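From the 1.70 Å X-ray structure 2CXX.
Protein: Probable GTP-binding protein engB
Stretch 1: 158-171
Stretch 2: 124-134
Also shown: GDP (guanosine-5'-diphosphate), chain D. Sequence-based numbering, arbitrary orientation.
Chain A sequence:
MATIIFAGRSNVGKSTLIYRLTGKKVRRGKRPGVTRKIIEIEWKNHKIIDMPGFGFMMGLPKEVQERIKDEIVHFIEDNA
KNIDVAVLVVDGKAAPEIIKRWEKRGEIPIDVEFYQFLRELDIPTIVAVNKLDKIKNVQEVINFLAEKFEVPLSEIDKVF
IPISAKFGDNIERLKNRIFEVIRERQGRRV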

# COMPACT_ATOMS: atom_id res chain seq x y z
N LYS A 158 1.16 14.26 6.13
CA LYS A 158 1.66 14.27 4.76
C LYS A 158 1.74 12.82 4.24
O LYS A 158 1.62 12.53 3.04
CB LYS A 158 3.07 14.87 4.71
CG LYS A 158 3.15 16.36 5.12
CD LYS A 158 2.33 17.24 4.16
CE LYS A 158 2.30 18.69 4.68
NZ LYS A 158 1.89 18.74 6.14
N VAL A 159 1.91 11.91 5.19
CA VAL A 159 2.08 10.51 4.85
C VAL A 159 0.82 9.68 4.93
O VAL A 159 0.48 8.97 3.96
CB VAL A 159 3.13 9.86 5.76
CG1 VAL A 159 3.29 8.36 5.42
CG2 VAL A 159 4.46 10.57 5.58
N PHE A 160 0.13 9.80 6.05
CA PHE A 160 -1.07 8.98 6.34
C PHE A 160 -2.39 9.60 5.93
O PHE A 160 -2.83 10.59 6.50
CB PHE A 160 -1.11 8.62 7.83
CG PHE A 160 0.01 7.74 8.25
CD1 PHE A 160 1.15 8.30 8.77
CD2 PHE A 160 -0.09 6.35 8.12
CE1 PHE A 160 2.19 7.50 9.18
CE2 PHE A 160 0.94 5.51 8.53
CZ PHE A 160 2.09 6.11 9.08
N ILE A 161 -3.03 9.00 4.92
CA ILE A 161 -4.31 9.52 4.45
C ILE A 161 -5.41 8.49 4.68
O ILE A 161 -5.47 7.44 3.99
CB ILE A 161 -4.28 9.81 2.91
CG1 ILE A 161 -3.07 10.68 2.56
CG2 ILE A 161 -5.60 10.48 2.48
CD1 ILE A 161 -3.08 12.06 3.12
N PRO A 162 -6.28 8.73 5.66
CA PRO A 162 -7.34 7.74 5.86
C PRO A 162 -8.43 7.85 4.77
O PRO A 162 -8.85 8.94 4.35
CB PRO A 162 -7.84 8.05 7.27
CG PRO A 162 -7.57 9.51 7.43
CD PRO A 162 -6.30 9.80 6.69
N ILE A 163 -8.88 6.69 4.28
CA ILE A 163 -9.91 6.66 3.23
C ILE A 163 -10.85 5.46 3.45
O ILE A 163 -10.58 4.59 4.29
CB ILE A 163 -9.26 6.41 1.82
CG1 ILE A 163 -8.37 5.16 1.94
CG2 ILE A 163 -8.30 7.55 1.41
CD1 ILE A 163 -7.86 4.62 0.64
N SER A 164 -11.96 5.45 2.72
CA SER A 164 -12.79 4.24 2.63
C SER A 164 -12.94 4.01 1.13
O SER A 164 -13.68 4.71 0.48
CB SER A 164 -14.20 4.36 3.22
OG SER A 164 -14.92 3.17 2.89
N ALA A 165 -12.20 3.03 0.60
CA ALA A 165 -12.28 2.69 -0.81
C ALA A 165 -13.68 2.14 -1.10
O ALA A 165 -14.17 2.25 -2.26
CB ALA A 165 -11.22 1.61 -1.17
N LYS A 166 -14.30 1.56 -0.08
CA LYS A 166 -15.62 0.98 -0.25
C LYS A 166 -16.67 2.04 -0.50
O LYS A 166 -17.42 1.91 -1.45
CB LYS A 166 -16.06 0.18 0.97
CG LYS A 166 -17.53 -0.30 0.93
CD LYS A 166 -17.77 -1.38 1.96
CE LYS A 166 -19.05 -2.23 1.64
NZ LYS A 166 -19.14 -3.42 2.54
N PHE A 167 -16.72 3.03 0.37
CA PHE A 167 -17.72 4.09 0.26
C PHE A 167 -17.27 5.36 -0.42
O PHE A 167 -18.09 6.22 -0.77
CB PHE A 167 -18.26 4.40 1.64
CG PHE A 167 -18.93 3.25 2.28
CD1 PHE A 167 -18.23 2.40 3.12
CD2 PHE A 167 -20.27 2.98 2.03
CE1 PHE A 167 -18.83 1.31 3.71
CE2 PHE A 167 -20.89 1.88 2.62
CZ PHE A 167 -20.17 1.04 3.47
N GLY A 168 -15.97 5.50 -0.63
CA GLY A 168 -15.50 6.68 -1.31
C GLY A 168 -14.93 7.80 -0.44
O GLY A 168 -14.37 8.77 -0.97
N ASP A 169 -15.04 7.68 0.87
CA ASP A 169 -14.53 8.70 1.77
C ASP A 169 -13.05 9.12 1.54
O ASP A 169 -12.16 8.27 1.59
CB ASP A 169 -14.63 8.23 3.24
CG ASP A 169 -16.06 7.91 3.70
OD1 ASP A 169 -16.81 7.27 2.98
OD2 ASP A 169 -16.43 8.30 4.83
N ASN A 170 -12.80 10.41 1.30
CA ASN A 170 -11.43 10.96 1.12
C ASN A 170 -10.61 10.47 -0.06
O ASN A 170 -9.39 10.69 -0.10
CB ASN A 170 -10.59 10.75 2.40
CG ASN A 170 -11.25 11.34 3.62
OD1 ASN A 170 -11.86 12.41 3.55
ND2 ASN A 170 -11.12 10.65 4.77
N ILE A 171 -11.23 9.75 -1.00
CA ILE A 171 -10.52 9.32 -2.19
C ILE A 171 -10.01 10.52 -2.96
O ILE A 171 -8.89 10.52 -3.46
CB ILE A 171 -11.44 8.48 -3.10
CG1 ILE A 171 -11.84 7.22 -2.34
CG2 ILE A 171 -10.75 8.21 -4.44
CD1 ILE A 171 -10.69 6.28 -2.14
PB GDP D . -7.03 -6.51 -2.13
O1B GDP D . -6.80 -7.97 -1.89
O2B GDP D . -6.17 -5.64 -1.13
O3B GDP D . -7.14 -6.04 -3.56
O3A GDP D . -8.50 -6.26 -1.57
PA GDP D . -9.96 -6.01 -2.16
O1A GDP D . -10.00 -4.70 -2.85
O2A GDP D . -10.38 -7.19 -3.11
O5' GDP D . -10.87 -5.82 -0.85
C5' GDP D . -10.80 -6.94 -0.02
C4' GDP D . -12.01 -6.96 0.93
O4' GDP D . -12.06 -5.69 1.71
C3' GDP D . -13.36 -7.01 0.30
O3' GDP D . -14.43 -7.85 0.74
C2' GDP D . -13.72 -5.52 0.05
O2' GDP D . -15.18 -5.37 0.01
C1' GDP D . -13.32 -4.98 1.43
N9 GDP D . -13.02 -3.54 1.45
C8 GDP D . -12.19 -2.80 0.58
N7 GDP D . -12.17 -1.56 0.95
C5 GDP D . -12.96 -1.41 2.05
C6 GDP D . -13.33 -0.32 2.90
O6 GDP D . -12.93 0.79 2.70
N1 GDP D . -14.18 -0.55 3.97
C2 GDP D . -14.66 -1.80 4.22
N2 GDP D . -15.51 -1.97 5.29
N3 GDP D . -14.34 -2.83 3.45
C4 GDP D . -13.50 -2.67 2.37
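Stretch 2 (124-134) PTIVAVNKLDK

Stretch 2 runs as a β-strand from Thr125 to Asn130, then makes a 3-10 segment from Leu132 to Lys134. It lies parallel to strand 160-162 of stretch 1, with 26° between their directions (signed crossing angle -26°) and axes 4.5 Å apart at closest approach.

Val159 ends a helix. Its O accepts a hydrogen bond from Val127 N (2.8 Å), and its CG1 packs against Val127 CG2 (3.7 Å). Phe160 pairs with Val127, CA to CA 4.9 Å. Its ring edge meets Val129, CD2 to CG2 3.8 Å. Ile161 pairs with Ala128 and uses both backbone groups: Ile161 N to Val127 O and Ile161 O to Val129 N, each 2.9 Å. Its side chain turns to the face that carries Ala128, opposite that of Phe160 and Val127; there Ile161 CG1 meets Ile126 CG2 (3.8 Å). Pro162 pairs with Val129, CA to CA 4.3 Å, its side chain on the same face as Phe160, Val127 and Val129. Its CB touches Leu132 CD2 (4.0 Å).

Beyond the strand, Ile163 N still bonds to Val129 O (2.9 Å), and Ile163 O receives Leu132 N (3.0 Å). Ile163 CD1 reaches Ala128 CB (3.8 Å). Ser164 OG lies 3.0 Å from Asp133 OD1. Ala165 N bonds to Asn130 OD1 (2.9 Å). The ring edge of Phe167 faces Asp133, CE1 to OD2 3.6 Å. Asn170 ND2 approaches Leu132 CD2 (3.7 Å).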

# COMPACT_ATOMS: atom_id res chain seq x y z
N PRO A 124 9.30 8.36 -2.19
CA PRO A 124 8.25 9.07 -1.44
C PRO A 124 7.07 8.08 -1.32
O PRO A 124 6.62 7.48 -2.32
CB PRO A 124 7.85 10.25 -2.34
CG PRO A 124 8.88 10.32 -3.36
CD PRO A 124 9.50 8.97 -3.53
N THR A 125 6.55 7.94 -0.10
CA THR A 125 5.48 6.97 0.13
C THR A 125 4.29 7.56 0.83
O THR A 125 4.43 8.22 1.86
CB THR A 125 6.01 5.80 0.96
OG1 THR A 125 7.08 5.16 0.26
CG2 THR A 125 4.89 4.77 1.23
N ILE A 126 3.10 7.31 0.30
CA ILE A 126 1.87 7.75 0.96
C ILE A 126 1.23 6.48 1.52
O ILE A 126 1.25 5.45 0.87
CB ILE A 126 0.89 8.44 -0.06
CG1 ILE A 126 1.51 9.71 -0.60
CG2 ILE A 126 -0.49 8.65 0.57
CD1 ILE A 126 0.90 10.14 -1.95
N VAL A 127 0.76 6.51 2.76
CA VAL A 127 0.08 5.35 3.31
C VAL A 127 -1.41 5.61 3.23
O VAL A 127 -1.90 6.52 3.91
CB VAL A 127 0.47 5.13 4.81
CG1 VAL A 127 -0.35 3.94 5.40
CG2 VAL A 127 1.98 4.89 4.90
N ALA A 128 -2.13 4.82 2.43
CA ALA A 128 -3.59 4.95 2.35
C ALA A 128 -4.14 4.08 3.50
O ALA A 128 -4.02 2.86 3.47
CB ALA A 128 -4.10 4.39 1.00
N VAL A 129 -4.72 4.70 4.52
CA VAL A 129 -5.24 3.96 5.67
C VAL A 129 -6.71 3.64 5.35
O VAL A 129 -7.63 4.41 5.61
CB VAL A 129 -5.06 4.78 6.95
CG1 VAL A 129 -5.56 3.93 8.14
CG2 VAL A 129 -3.52 5.15 7.12
N ASN A 130 -6.90 2.45 4.80
CA ASN A 130 -8.20 2.06 4.29
C ASN A 130 -9.09 1.43 5.34
O ASN A 130 -8.64 1.05 6.42
CB ASN A 130 -8.00 1.10 3.10
CG ASN A 130 -9.26 0.94 2.25
OD1 ASN A 130 -10.00 1.90 2.07
ND2 ASN A 130 -9.49 -0.24 1.68
N LYS A 131 -10.36 1.36 4.98
CA LYS A 131 -11.44 0.80 5.80
C LYS A 131 -11.76 1.73 6.96
O LYS A 131 -12.11 1.32 8.07
CB LYS A 131 -11.10 -0.59 6.32
CG LYS A 131 -10.68 -1.54 5.14
CD LYS A 131 -10.76 -3.01 5.54
CE LYS A 131 -10.31 -4.00 4.41
NZ LYS A 131 -10.16 -5.39 4.99
N LEU A 132 -11.67 3.01 6.66
CA LEU A 132 -11.93 3.99 7.70
C LEU A 132 -13.29 3.81 8.38
O LEU A 132 -13.48 4.13 9.58
CB LEU A 132 -11.85 5.37 7.06
CG LEU A 132 -12.14 6.58 7.93
CD1 LEU A 132 -11.28 6.51 9.20
CD2 LEU A 132 -11.85 7.85 7.11
N ASP A 133 -14.25 3.29 7.61
CA ASP A 133 -15.59 3.06 8.12
C ASP A 133 -15.65 2.02 9.26
O ASP A 133 -16.65 1.92 9.97
CB ASP A 133 -16.47 2.65 6.92
CG ASP A 133 -15.92 1.46 6.17
OD1 ASP A 133 -14.90 1.61 5.47
OD2 ASP A 133 -16.52 0.38 6.26
N LYS A 134 -14.57 1.29 9.48
CA LYS A 134 -14.51 0.26 10.53
C LYS A 134 -13.69 0.76 11.72
O LYS A 134 -13.56 0.05 12.73
CB LYS A 134 -13.80 -1.00 9.98
CG LYS A 134 -14.37 -1.59 8.66
CD LYS A 134 -13.60 -2.86 8.19
CE LYS A 134 -13.89 -4.06 9.04
NZ LYS A 134 -12.95 -5.24 8.73